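Local coordinates for protein kcn28 (Kitasatospora, PDB 6J31) that adopts the two-domain GT-B fold, with two Rossmann-like parallel sheets, and holds (2E,2'E)-3,3'-(1,2-phenylene)di(prop-2-enoic acid) in its pocket, at residues L243-T248 / R341-A346; A296-T301 / A355-L360; L109-R114 / R159-W164. All coordinates share one frame; numbering follows the deposited sequence.

Contact 1: residues L243-T248 / R341-A346; sequences LPFYET and RRIDIA
In the C-terminal Rossmann-like domain of this GT-B fold, Phe245 of helix 243-253 reaches Ile343 and Ile345 where the chain leaves the edge strand 340-342 of the parallel sheet. The contact is apolar and carried by one aromatic ring. With CG trans to the backbone N (chi1 177°), the Phe245 side chain stretches out from the first turn of its helix and crosses both isoleucines at about a right angle. Ile345 lies over one face of this ring. Its CG1 stands 3.8 Å from the ring centroid of Phe245, 18° off the normal, which is the geometry of a CH-pi contact, and it is displaced toward the rim, where Phe245 CD1 is 3.6 Å away. The outer methyl follows the ring back toward its root, so that Ile345 CD1 is 3.9 Å from Phe245 CG, while Ile345 CG2 meets Phe245 CB at 4.2 Å. Farther out, Ile343 CD1 comes up obliquely to Phe245 CE1 at 4.2 Å. Both isoleucines also have neighbours beyond the pair: Ile343 packs on Leu353 of helix 350-362, and Ile345 on Leu235 and Gln323, in loops. Between them, in the loop after strand 340-342, the first side-chain bond of Asp344 points away from helix 243-253, and the residue closes an Asx turn: Ala346 N donates to Asp344 OD1 over 3.0 Å with an N-H...O angle of 153°, approaching from above the carboxylate plane.

Contact 2: residues A296-T301 / A355-L360; sequences ADVFVT and AAVVEL
Leu360 N bonds to Ala356 O at 3.0 Å, an i to i+4 bond of helix 350-362; the Leu360 side chain faces the sheet and meets Val298. No polar bond passes between 296-301 and 355-360; they meet through three buried aliphatic side chains. Val298, the first residue of strand 298-301, points at the helix and divides its two methyls between two partners. CG1 sits between the backbone N and the carbonyl carbon (chi1 75°) and touches Val357 CG1 at 3.9 Å, methyl against methyl, the two side chains crossing at about a right angle. CG2 of Val298 approaches Leu360 CD2 more loosely, at 4.4 Å. On the helix side, Val357 CG1 extends opposite its own backbone N (chi1 164°), which carries it out to the strand. Val357 and Leu360 are one turn apart, so the valine of the strand is met from two successive levels of the helix. This is a helix lying on one face of the parallel sheet in a Rossmann-like domain, above an inner strand that is hydrogen-bonded to strands 229-234 and 318-320. Trp259, two strands away on 259-264, touches both Val298 and Val357, and Val319 of the adjacent strand 318-320 touches Leu360. With only carbon atoms meeting across the interface, these two segments are probably held together by dispersion and the exclusion of water, without the directional demands of a hydrogen bond.

Contact 3: residues L109-R114 / R159-W164; sequences LAYPAR and RRFDAW
The Tyr111 ring has Trp164 at its edge, near the ring plane, with Trp164 CZ3 4.0 Å from Tyr111 CE1, while one face of the same phenol is covered by the adjoining Pro112, whose CD stands 3.4 Å above the plane of the Tyr111 ring and toward its rim. The planes of Tyr111 and the indole are steeply inclined, at about 78°, and the CZ3-CH2 bond of the benzo ring of the indole is the part that touches. The side chains of Tyr111 and Phe161 run toward each other from opposite directions. Phe161 CZ lies 4.1 Å from Tyr111 OH and 4.2 Å from Tyr111 CE1, so it approaches the hydroxyl end of Tyr111 obliquely, the planes inclined by about 24°, without stacking. Tyr111 reaches both partners with its CG between the backbone N and the carbonyl carbon (chi1 56°). Pro112 adds a second hold on the indole: its CG meets Trp164 CH2 at 4.0 Å, the two side chains at about a right angle. In the N-terminal Rossmann-like domain, this joins the turn that follows strand 103-107 and leads into helix 112-120 to helix 152-167, part of a helical region inserted after strand 124-128. Phe161 and Trp164 are three residues apart on that helix, so both rings project toward the turn. Of helix 74-96, Ala85 touches Tyr111 and Pro112, and Val86 touches Trp164; Leu178 and Val179 lie against the phenol. The turn also leads to the pocket, where Leu109 touches the bound (2E,2'E)-3,3'-(1,2-phenylene)di(prop-2-enoic acid); the side chain of Tyr111 lies about 9 Å from that ligand.

In the fold
From the N terminus, contact 3 is met first: it closes a loop of 44 residues within the N-terminal Rossmann-like domain and is complete before the chain enters the other sheet. Contact 1 then opens at 243-248 and contact 2 at 296-301; contact 1 closes at 341-346 before contact 2 closes at 355-360, so the two cross. Contact 1 ties a helix to the loop leaving the edge strand of the second sheet, contact 2 packs a helix on an inner strand, and they touch: Arg341 NH2 makes a salt bridge to Glu359 OE1, and Phe245 CZ packs on Val300 CG1. Contact 3 stands apart, about 39 Å from contact 1 and 43 Å from contact 2 between centres.

Contact 1: residues L243-T248 / R341-A346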
ATOM      1  N   LEU A 243       8.414  21.399   3.692  1.00 99.00           N
ATOM      2  CA  LEU A 243       9.648  21.963   4.228  1.00 94.46           C
ATOM      3  C   LEU A 243       9.408  22.600   5.595  1.00 89.69           C
ATOM      4  O   LEU A 243      10.277  22.492   6.469  1.00 89.97           O
ATOM      5  CB  LEU A 243      10.261  22.985   3.265  1.00 95.42           C
ATOM      6  CG  LEU A 243      11.715  23.393   3.552  1.00 96.72           C
ATOM      7  CD1 LEU A 243      12.605  22.183   3.817  1.00 96.87           C
ATOM      8  CD2 LEU A 243      12.286  24.241   2.422  1.00 97.31           C
ATOM      9  N   PRO A 244       8.278  23.292   5.828  1.00 84.98           N
ATOM     10  CA  PRO A 244       8.052  23.830   7.182  1.00 82.77           C
ATOM     11  C   PRO A 244       8.036  22.757   8.256  1.00 80.74           C
ATOM     12  O   PRO A 244       8.584  22.973   9.345  1.00 80.93           O
ATOM     13  CB  PRO A 244       6.693  24.533   7.054  1.00 82.68           C
ATOM     14  CG  PRO A 244       6.606  24.902   5.630  1.00 83.16           C
ATOM     15  CD  PRO A 244       7.255  23.783   4.884  1.00 83.64           C
ATOM     16  N   PHE A 245       7.425  21.601   7.980  1.00 78.95           N
ATOM     17  CA  PHE A 245       7.472  20.504   8.942  1.00 77.97           C
ATOM     18  C   PHE A 245       8.894  19.982   9.103  1.00 78.50           C
ATOM     19  O   PHE A 245       9.317  19.648  10.216  1.00 78.00           O
ATOM     20  CB  PHE A 245       6.525  19.380   8.525  1.00 76.88           C
ATOM     21  CG  PHE A 245       6.576  18.179   9.432  1.00 76.20           C
ATOM     22  CD1 PHE A 245       6.001  18.220  10.693  1.00 75.86           C
ATOM     23  CD2 PHE A 245       7.195  17.011   9.023  1.00 76.19           C
ATOM     24  CE1 PHE A 245       6.054  17.119  11.530  1.00 75.81           C
ATOM     25  CE2 PHE A 245       7.244  15.907   9.854  1.00 76.42           C
ATOM     26  CZ  PHE A 245       6.676  15.962  11.109  1.00 76.32           C
ATOM     27  N   TYR A 246       9.643  19.896   7.997  1.00 80.27           N
ATOM     28  CA  TYR A 246      11.032  19.451   8.062  1.00 82.96           C
ATOM     29  C   TYR A 246      11.854  20.381   8.943  1.00 80.16           C
ATOM     30  O   TYR A 246      12.744  19.935   9.680  1.00 80.00           O
ATOM     31  CB  TYR A 246      11.633  19.380   6.657  1.00 89.79           C
ATOM     32  CG  TYR A 246      11.044  18.288   5.796  1.00 97.12           C
ATOM     33  CD1 TYR A 246      10.565  17.116   6.364  1.00100.84           C
ATOM     34  CD2 TYR A 246      10.986  18.418   4.412  1.00100.85           C
ATOM     35  CE1 TYR A 246      10.030  16.111   5.586  1.00104.33           C
ATOM     36  CE2 TYR A 246      10.449  17.419   3.624  1.00104.32           C
ATOM     37  CZ  TYR A 246       9.976  16.267   4.217  1.00108.58           C
ATOM     38  OH  TYR A 246       9.443  15.263   3.444  1.00117.47           O
ATOM     39  N   GLU A 247      11.582  21.681   8.860  1.00 78.80           N
ATOM     40  CA  GLU A 247      12.268  22.639   9.718  1.00 78.97           C
ATOM     41  C   GLU A 247      11.889  22.454  11.184  1.00 77.64           C
ATOM     42  O   GLU A 247      12.740  22.595  12.067  1.00 77.64           O
ATOM     43  CB  GLU A 247      11.997  24.057   9.222  1.00 81.10           C
ATOM     44  CG  GLU A 247      12.765  24.383   7.956  1.00 82.76           C
ATOM     45  CD  GLU A 247      12.765  25.861   7.655  1.00 84.83           C
ATOM     46  OE1 GLU A 247      13.821  26.518   7.804  1.00 86.25           O
ATOM     47  OE2 GLU A 247      11.682  26.363   7.290  1.00 84.78           O
ATOM     48  N   THR A 248      10.629  22.126  11.468  1.00 76.93           N
ATOM     49  CA  THR A 248      10.263  21.784  12.840  1.00 77.09           C
ATOM     50  C   THR A 248      11.017  20.548  13.327  1.00 77.39           C
ATOM     51  O   THR A 248      11.445  20.489  14.486  1.00 77.96           O
ATOM     52  CB  THR A 248       8.755  21.570  12.943  1.00 76.61           C
ATOM     53  OG1 THR A 248       8.076  22.711  12.401  1.00 76.84           O
ATOM     54  CG2 THR A 248       8.346  21.392  14.393  1.00 76.47           C
ATOM     55  N   ARG A 341       1.607   7.489  18.068  1.00 51.94           N
ATOM     56  CA  ARG A 341       0.999   8.760  18.427  1.00 55.86           C
ATOM     57  C   ARG A 341       0.609   9.460  17.133  1.00 55.80           C
ATOM     58  O   ARG A 341       1.368   9.433  16.159  1.00 54.46           O
ATOM     59  CB  ARG A 341       1.981   9.641  19.212  1.00 59.84           C
ATOM     60  CG  ARG A 341       2.230   9.241  20.668  1.00 63.63           C
ATOM     61  CD  ARG A 341       1.701  10.240  21.682  1.00 67.04           C
ATOM     62  NE  ARG A 341       2.410  10.130  22.958  1.00 70.64           N
ATOM     63  CZ  ARG A 341       2.399   9.066  23.757  1.00 73.39           C
ATOM     64  NH1 ARG A 341       1.709   7.981  23.430  1.00 74.36           N
ATOM     65  NH2 ARG A 341       3.092   9.089  24.889  1.00 74.37           N
ATOM     66  N   ARG A 342      -0.571  10.070  17.107  1.00 56.96           N
ATOM     67  CA  ARG A 342      -1.040  10.780  15.924  1.00 58.33           C
ATOM     68  C   ARG A 342      -0.840  12.284  16.084  1.00 61.08           C
ATOM     69  O   ARG A 342      -1.102  12.845  17.152  1.00 63.42           O
ATOM     70  CB  ARG A 342      -2.513  10.461  15.654  1.00 57.09           C
ATOM     71  CG  ARG A 342      -3.094  11.123  14.416  1.00 55.23           C
ATOM     72  CD  ARG A 342      -4.501  10.615  14.146  1.00 54.12           C
ATOM     73  NE  ARG A 342      -5.116  11.271  12.995  1.00 53.57           N
ATOM     74  CZ  ARG A 342      -6.227  10.850  12.397  1.00 52.59           C
ATOM     75  NH1 ARG A 342      -6.853   9.767  12.840  1.00 52.11           N
ATOM     76  NH2 ARG A 342      -6.714  11.511  11.354  1.00 51.51           N
ATOM     77  N   ILE A 343      -0.357  12.934  15.019  1.00 62.56           N
ATOM     78  CA  ILE A 343      -0.160  14.379  14.994  1.00 63.90           C
ATOM     79  C   ILE A 343      -0.683  14.939  13.676  1.00 69.44           C
ATOM     80  O   ILE A 343      -0.881  14.213  12.700  1.00 68.23           O
ATOM     81  CB  ILE A 343       1.318  14.790  15.176  1.00 60.39           C
ATOM     82  CG1 ILE A 343       2.138  14.385  13.950  1.00 58.50           C
ATOM     83  CG2 ILE A 343       1.898  14.183  16.441  1.00 60.12           C
ATOM     84  CD1 ILE A 343       3.567  14.870  13.996  1.00 57.43           C
ATOM     85  N   ASP A 344      -0.914  16.250  13.664  1.00 76.86           N
ATOM     86  CA  ASP A 344      -1.291  16.985  12.462  1.00 83.14           C
ATOM     87  C   ASP A 344      -0.136  17.896  12.067  1.00 88.15           C
ATOM     88  O   ASP A 344       0.292  18.737  12.865  1.00 88.86           O
ATOM     89  CB  ASP A 344      -2.567  17.802  12.680  1.00 84.69           C
ATOM     90  CG  ASP A 344      -3.140  18.369  11.380  1.00 85.57           C
ATOM     91  OD1 ASP A 344      -2.389  18.537  10.396  1.00 85.53           O
ATOM     92  OD2 ASP A 344      -4.356  18.655  11.344  1.00 86.12           O
ATOM     93  N   ILE A 345       0.362  17.726  10.838  1.00 91.93           N
ATOM     94  CA  ILE A 345       1.509  18.499  10.367  1.00 96.02           C
ATOM     95  C   ILE A 345       1.211  19.992  10.393  1.00 97.04           C
ATOM     96  O   ILE A 345       2.098  20.809  10.675  1.00 98.25           O
ATOM     97  CB  ILE A 345       1.920  18.025   8.959  1.00 97.93           C
ATOM     98  CG1 ILE A 345       3.021  16.971   9.054  1.00 99.03           C
ATOM     99  CG2 ILE A 345       2.362  19.193   8.081  1.00 98.40           C
ATOM    100  CD1 ILE A 345       3.542  16.536   7.717  1.00 99.24           C
ATOM    101  N   ALA A 346      -0.038  20.375  10.117  1.00 95.99           N
ATOM    102  CA  ALA A 346      -0.397  21.789  10.102  1.00 94.50           C
ATOM    103  C   ALA A 346      -0.263  22.414  11.486  1.00 92.10           C
ATOM    104  O   ALA A 346       0.266  23.523  11.623  1.00 93.09           O
ATOM    105  CB  ALA A 346      -1.819  21.963   9.571  1.00 94.71           C
TER

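Contact 2: residues A296-T301 / A355-L360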
ATOM      1  N   ALA A 296      16.631   2.291  14.215  1.00 56.38           N
ATOM      2  CA  ALA A 296      15.780   3.400  14.618  1.00 54.34           C
ATOM      3  C   ALA A 296      15.103   3.147  15.961  1.00 53.35           C
ATOM      4  O   ALA A 296      14.760   2.013  16.316  1.00 51.85           O
ATOM      5  CB  ALA A 296      14.721   3.672  13.551  1.00 52.66           C
ATOM      6  N   ASP A 297      14.900   4.233  16.706  1.00 53.11           N
ATOM      7  CA  ASP A 297      14.124   4.199  17.936  1.00 54.04           C
ATOM      8  C   ASP A 297      12.732   4.794  17.775  1.00 52.19           C
ATOM      9  O   ASP A 297      11.859   4.520  18.605  1.00 51.30           O
ATOM     10  CB  ASP A 297      14.876   4.938  19.052  1.00 55.86           C
ATOM     11  CG  ASP A 297      16.215   4.289  19.383  1.00 56.46           C
ATOM     12  OD1 ASP A 297      16.213   3.246  20.070  1.00 56.44           O
ATOM     13  OD2 ASP A 297      17.268   4.810  18.956  1.00 56.39           O
ATOM     14  N   VAL A 298      12.508   5.593  16.733  1.00 50.20           N
ATOM     15  CA  VAL A 298      11.185   6.112  16.408  1.00 49.16           C
ATOM     16  C   VAL A 298      11.145   6.375  14.911  1.00 47.43           C
ATOM     17  O   VAL A 298      12.179   6.595  14.274  1.00 46.99           O
ATOM     18  CB  VAL A 298      10.827   7.382  17.218  1.00 49.40           C
ATOM     19  CG1 VAL A 298      11.570   8.580  16.688  1.00 50.00           C
ATOM     20  CG2 VAL A 298       9.326   7.634  17.178  1.00 47.96           C
ATOM     21  N   PHE A 299       9.942   6.324  14.344  1.00 46.52           N
ATOM     22  CA  PHE A 299       9.729   6.448  12.908  1.00 46.62           C
ATOM     23  C   PHE A 299       8.563   7.397  12.682  1.00 46.52           C
ATOM     24  O   PHE A 299       7.454   7.138  13.155  1.00 46.85           O
ATOM     25  CB  PHE A 299       9.458   5.067  12.295  1.00 47.00           C
ATOM     26  CG  PHE A 299       9.191   5.077  10.814  1.00 47.25           C
ATOM     27  CD1 PHE A 299       9.696   6.072   9.997  1.00 47.71           C
ATOM     28  CD2 PHE A 299       8.439   4.066  10.238  1.00 47.44           C
ATOM     29  CE1 PHE A 299       9.447   6.063   8.635  1.00 47.76           C
ATOM     30  CE2 PHE A 299       8.187   4.048   8.878  1.00 46.19           C
ATOM     31  CZ  PHE A 299       8.691   5.047   8.075  1.00 46.22           C
ATOM     32  N   VAL A 300       8.811   8.502  11.985  1.00 46.15           N
ATOM     33  CA  VAL A 300       7.769   9.474  11.666  1.00 46.24           C
ATOM     34  C   VAL A 300       7.375   9.296  10.205  1.00 46.78           C
ATOM     35  O   VAL A 300       8.203   9.487   9.306  1.00 46.61           O
ATOM     36  CB  VAL A 300       8.233  10.913  11.937  1.00 46.16           C
ATOM     37  CG1 VAL A 300       7.078  11.878  11.719  1.00 45.77           C
ATOM     38  CG2 VAL A 300       8.800  11.042  13.340  1.00 45.53           C
ATOM     39  N   THR A 301       6.113   8.937   9.965  1.00 47.24           N
ATOM     40  CA  THR A 301       5.629   8.598   8.633  1.00 47.56           C
ATOM     41  C   THR A 301       4.239   9.190   8.435  1.00 50.07           C
ATOM     42  O   THR A 301       3.580   9.605   9.391  1.00 49.13           O
ATOM     43  CB  THR A 301       5.590   7.076   8.419  1.00 46.33           C
ATOM     44  OG1 THR A 301       4.974   6.776   7.160  1.00 45.76           O
ATOM     45  CG2 THR A 301       4.806   6.401   9.539  1.00 45.53           C
ATOM     46  N   ALA A 355       7.646  15.673  22.397  1.00 79.76           N
ATOM     47  CA  ALA A 355       7.085  14.858  23.472  1.00 78.62           C
ATOM     48  C   ALA A 355       6.724  13.467  22.969  1.00 75.58           C
ATOM     49  O   ALA A 355       7.038  12.460  23.613  1.00 75.36           O
ATOM     50  CB  ALA A 355       5.860  15.551  24.069  1.00 79.25           C
ATOM     51  N   ALA A 356       6.060  13.395  21.815  1.00 72.22           N
ATOM     52  CA  ALA A 356       5.725  12.099  21.237  1.00 69.17           C
ATOM     53  C   ALA A 356       6.979  11.285  20.947  1.00 66.51           C
ATOM     54  O   ALA A 356       7.015  10.076  21.199  1.00 66.22           O
ATOM     55  CB  ALA A 356       4.902  12.289  19.965  1.00 68.94           C
ATOM     56  N   VAL A 357       8.023  11.933  20.426  1.00 63.05           N
ATOM     57  CA  VAL A 357       9.242  11.215  20.062  1.00 59.75           C
ATOM     58  C   VAL A 357       9.920  10.634  21.300  1.00 60.26           C
ATOM     59  O   VAL A 357      10.254   9.445  21.343  1.00 59.58           O
ATOM     60  CB  VAL A 357      10.188  12.140  19.276  1.00 57.28           C
ATOM     61  CG1 VAL A 357      11.591  11.561  19.233  1.00 56.46           C
ATOM     62  CG2 VAL A 357       9.652  12.365  17.876  1.00 55.53           C
ATOM     63  N   VAL A 358      10.141  11.465  22.322  1.00 62.45           N
ATOM     64  CA  VAL A 358      10.911  11.012  23.479  1.00 64.65           C
ATOM     65  C   VAL A 358      10.107  10.019  24.317  1.00 66.43           C
ATOM     66  O   VAL A 358      10.656   9.040  24.838  1.00 66.06           O
ATOM     67  CB  VAL A 358      11.402  12.216  24.306  1.00 65.05           C
ATOM     68  CG1 VAL A 358      10.236  13.007  24.895  1.00 65.05           C
ATOM     69  CG2 VAL A 358      12.358  11.756  25.398  1.00 65.25           C
ATOM     70  N   GLU A 359       8.804  10.261  24.479  1.00 68.16           N
ATOM     71  CA  GLU A 359       7.974   9.369  25.281  1.00 70.17           C
ATOM     72  C   GLU A 359       7.821   8.007  24.613  1.00 67.48           C
ATOM     73  O   GLU A 359       7.935   6.966  25.269  1.00 67.40           O
ATOM     74  CB  GLU A 359       6.611  10.010  25.527  1.00 74.02           C
ATOM     75  CG  GLU A 359       6.599  10.987  26.689  1.00 78.54           C
ATOM     76  CD  GLU A 359       5.581  12.097  26.506  1.00 82.01           C
ATOM     77  OE1 GLU A 359       4.543  11.851  25.855  1.00 83.05           O
ATOM     78  OE2 GLU A 359       5.822  13.212  27.016  1.00 83.07           O
ATOM     79  N   LEU A 360       7.554   7.998  23.305  1.00 64.87           N
ATOM     80  CA  LEU A 360       7.374   6.740  22.587  1.00 61.74           C
ATOM     81  C   LEU A 360       8.624   5.871  22.653  1.00 63.76           C
ATOM     82  O   LEU A 360       8.533   4.651  22.842  1.00 65.14           O
ATOM     83  CB  LEU A 360       6.998   7.023  21.135  1.00 59.43           C
ATOM     84  CG  LEU A 360       5.737   6.371  20.577  1.00 56.97           C
ATOM     85  CD1 LEU A 360       4.571   6.617  21.504  1.00 56.97           C
ATOM     86  CD2 LEU A 360       5.447   6.938  19.211  1.00 55.79           C
TER

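Contact 3: residues L109-R114 / R159-W164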
ATOM      1  N   LEU A 109      -6.823  -2.073  -8.263  1.00 31.02           N
ATOM      2  CA  LEU A 109      -7.080  -1.148  -9.360  1.00 30.97           C
ATOM      3  C   LEU A 109      -7.027  -1.822 -10.723  1.00 29.98           C
ATOM      4  O   LEU A 109      -7.275  -1.160 -11.735  1.00 31.28           O
ATOM      5  CB  LEU A 109      -6.077   0.014  -9.314  1.00 29.95           C
ATOM      6  CG  LEU A 109      -6.114   0.915  -8.071  1.00 31.35           C
ATOM      7  CD1 LEU A 109      -5.131   2.065  -8.190  1.00 31.63           C
ATOM      8  CD2 LEU A 109      -7.506   1.453  -7.838  1.00 31.48           C
ATOM      9  N   ALA A 110      -6.752  -3.124 -10.773  1.00 28.11           N
ATOM     10  CA  ALA A 110      -6.703  -3.875 -12.020  1.00 25.61           C
ATOM     11  C   ALA A 110      -7.921  -4.780 -12.177  1.00 26.92           C
ATOM     12  O   ALA A 110      -7.851  -5.834 -12.816  1.00 26.72           O
ATOM     13  CB  ALA A 110      -5.413  -4.688 -12.102  1.00 25.21           C
ATOM     14  N   TYR A 111      -9.054  -4.352 -11.628  1.00 27.42           N
ATOM     15  CA  TYR A 111     -10.305  -5.098 -11.682  1.00 29.38           C
ATOM     16  C   TYR A 111     -10.830  -5.357 -13.098  1.00 29.05           C
ATOM     17  O   TYR A 111     -11.653  -6.266 -13.257  1.00 29.98           O
ATOM     18  CB  TYR A 111     -11.382  -4.386 -10.851  1.00 31.03           C
ATOM     19  CG  TYR A 111     -11.615  -2.953 -11.252  1.00 32.25           C
ATOM     20  CD1 TYR A 111     -12.564  -2.623 -12.215  1.00 32.03           C
ATOM     21  CD2 TYR A 111     -10.876  -1.927 -10.679  1.00 31.71           C
ATOM     22  CE1 TYR A 111     -12.774  -1.302 -12.590  1.00 31.79           C
ATOM     23  CE2 TYR A 111     -11.075  -0.611 -11.047  1.00 32.44           C
ATOM     24  CZ  TYR A 111     -12.021  -0.304 -12.002  1.00 31.91           C
ATOM     25  OH  TYR A 111     -12.201   1.010 -12.360  1.00 32.94           O
ATOM     26  N   PRO A 112     -10.432  -4.621 -14.150  1.00 28.33           N
ATOM     27  CA  PRO A 112     -10.810  -5.076 -15.500  1.00 27.56           C
ATOM     28  C   PRO A 112     -10.347  -6.489 -15.802  1.00 27.66           C
ATOM     29  O   PRO A 112     -10.972  -7.168 -16.625  1.00 29.18           O
ATOM     30  CB  PRO A 112     -10.139  -4.049 -16.424  1.00 26.80           C
ATOM     31  CG  PRO A 112     -10.162  -2.810 -15.633  1.00 27.22           C
ATOM     32  CD  PRO A 112      -9.866  -3.253 -14.216  1.00 27.82           C
ATOM     33  N   ALA A 113      -9.290  -6.964 -15.139  1.00 26.74           N
ATOM     34  CA  ALA A 113      -8.892  -8.355 -15.301  1.00 29.31           C
ATOM     35  C   ALA A 113      -9.982  -9.305 -14.824  1.00 28.71           C
ATOM     36  O   ALA A 113     -10.155 -10.384 -15.400  1.00 29.03           O
ATOM     37  CB  ALA A 113      -7.583  -8.620 -14.554  1.00 29.97           C
ATOM     38  N   ARG A 114     -10.732  -8.928 -13.783  1.00 28.28           N
ATOM     39  CA  ARG A 114     -11.843  -9.772 -13.351  1.00 29.77           C
ATOM     40  C   ARG A 114     -12.943  -9.821 -14.405  1.00 31.61           C
ATOM     41  O   ARG A 114     -13.514 -10.888 -14.662  1.00 32.63           O
ATOM     42  CB  ARG A 114     -12.414  -9.274 -12.027  1.00 29.43           C
ATOM     43  CG  ARG A 114     -13.625 -10.058 -11.564  1.00 31.47           C
ATOM     44  CD  ARG A 114     -14.262  -9.434 -10.334  1.00 33.93           C
ATOM     45  NE  ARG A 114     -15.367 -10.246  -9.835  1.00 36.28           N
ATOM     46  CZ  ARG A 114     -16.188  -9.886  -8.853  1.00 37.37           C
ATOM     47  NH1 ARG A 114     -16.056  -8.709  -8.257  1.00 38.43           N
ATOM     48  NH2 ARG A 114     -17.152 -10.710  -8.471  1.00 38.50           N
ATOM     49  N   ARG A 159     -23.375   6.479 -14.658  1.00 46.57           N
ATOM     50  CA  ARG A 159     -24.016   5.957 -15.858  1.00 49.12           C
ATOM     51  C   ARG A 159     -22.989   5.384 -16.829  1.00 45.21           C
ATOM     52  O   ARG A 159     -23.223   4.337 -17.441  1.00 43.86           O
ATOM     53  CB  ARG A 159     -24.845   7.048 -16.522  1.00 55.02           C
ATOM     54  CG  ARG A 159     -26.181   7.268 -15.867  1.00 60.95           C
ATOM     55  CD  ARG A 159     -26.944   8.374 -16.555  1.00 66.64           C
ATOM     56  NE  ARG A 159     -28.284   8.506 -16.006  1.00 72.72           N
ATOM     57  CZ  ARG A 159     -29.292   7.702 -16.327  1.00 78.15           C
ATOM     58  NH1 ARG A 159     -29.102   6.713 -17.193  1.00 80.30           N
ATOM     59  NH2 ARG A 159     -30.487   7.873 -15.778  1.00 81.13           N
ATOM     60  N   ARG A 160     -21.856   6.070 -17.001  1.00 41.51           N
ATOM     61  CA  ARG A 160     -20.818   5.559 -17.887  1.00 39.60           C
ATOM     62  C   ARG A 160     -20.233   4.265 -17.342  1.00 38.10           C
ATOM     63  O   ARG A 160     -19.918   3.343 -18.105  1.00 37.32           O
ATOM     64  CB  ARG A 160     -19.727   6.612 -18.075  1.00 41.11           C
ATOM     65  CG  ARG A 160     -18.672   6.244 -19.093  1.00 43.15           C
ATOM     66  CD  ARG A 160     -17.857   7.455 -19.494  1.00 45.80           C
ATOM     67  NE  ARG A 160     -16.892   7.838 -18.469  1.00 48.61           N
ATOM     68  CZ  ARG A 160     -15.573   7.777 -18.626  1.00 51.31           C
ATOM     69  NH1 ARG A 160     -15.060   7.314 -19.758  1.00 53.07           N
ATOM     70  NH2 ARG A 160     -14.767   8.158 -17.642  1.00 53.24           N
ATOM     71  N   PHE A 161     -20.075   4.184 -16.020  1.00 37.73           N
ATOM     72  CA  PHE A 161     -19.566   2.971 -15.395  1.00 38.18           C
ATOM     73  C   PHE A 161     -20.502   1.793 -15.659  1.00 41.04           C
ATOM     74  O   PHE A 161     -20.060   0.713 -16.068  1.00 41.64           O
ATOM     75  CB  PHE A 161     -19.380   3.228 -13.896  1.00 37.05           C
ATOM     76  CG  PHE A 161     -18.314   2.387 -13.252  1.00 37.20           C
ATOM     77  CD1 PHE A 161     -18.101   1.078 -13.644  1.00 36.72           C
ATOM     78  CD2 PHE A 161     -17.503   2.928 -12.264  1.00 37.31           C
ATOM     79  CE1 PHE A 161     -17.115   0.314 -13.054  1.00 37.18           C
ATOM     80  CE2 PHE A 161     -16.511   2.169 -11.668  1.00 37.28           C
ATOM     81  CZ  PHE A 161     -16.316   0.859 -12.064  1.00 36.99           C
ATOM     82  N   ASP A 162     -21.808   1.995 -15.454  1.00 43.47           N
ATOM     83  CA  ASP A 162     -22.767   0.923 -15.708  1.00 45.42           C
ATOM     84  C   ASP A 162     -22.781   0.534 -17.178  1.00 44.62           C
ATOM     85  O   ASP A 162     -22.937  -0.646 -17.514  1.00 45.91           O
ATOM     86  CB  ASP A 162     -24.170   1.328 -15.258  1.00 48.79           C
ATOM     87  CG  ASP A 162     -24.295   1.399 -13.755  1.00 50.91           C
ATOM     88  OD1 ASP A 162     -23.406   0.859 -13.064  1.00 50.44           O
ATOM     89  OD2 ASP A 162     -25.294   1.963 -13.264  1.00 52.36           O
ATOM     90  N   ALA A 163     -22.643   1.515 -18.069  1.00 42.82           N
ATOM     91  CA  ALA A 163     -22.606   1.213 -19.494  1.00 40.38           C
ATOM     92  C   ALA A 163     -21.376   0.392 -19.856  1.00 38.08           C
ATOM     93  O   ALA A 163     -21.447  -0.502 -20.709  1.00 37.00           O
ATOM     94  CB  ALA A 163     -22.639   2.503 -20.299  1.00 39.23           C
ATOM     95  N   TRP A 164     -20.232   0.693 -19.234  1.00 36.87           N
ATOM     96  CA  TRP A 164     -19.030  -0.092 -19.497  1.00 36.04           C
ATOM     97  C   TRP A 164     -19.211  -1.542 -19.059  1.00 38.21           C
ATOM     98  O   TRP A 164     -18.787  -2.464 -19.764  1.00 37.28           O
ATOM     99  CB  TRP A 164     -17.822   0.541 -18.811  1.00 33.02           C
ATOM    100  CG  TRP A 164     -16.583  -0.282 -18.947  1.00 31.24           C
ATOM    101  CD1 TRP A 164     -15.905  -0.553 -20.095  1.00 30.30           C
ATOM    102  CD2 TRP A 164     -15.865  -0.933 -17.892  1.00 30.19           C
ATOM    103  NE1 TRP A 164     -14.814  -1.337 -19.825  1.00 30.16           N
ATOM    104  CE2 TRP A 164     -14.765  -1.584 -18.479  1.00 29.75           C
ATOM    105  CE3 TRP A 164     -16.041  -1.021 -16.510  1.00 30.13           C
ATOM    106  CZ2 TRP A 164     -13.851  -2.324 -17.733  1.00 29.68           C
ATOM    107  CZ3 TRP A 164     -15.138  -1.757 -15.770  1.00 30.36           C
ATOM    108  CH2 TRP A 164     -14.053  -2.397 -16.381  1.00 30.01           C
TER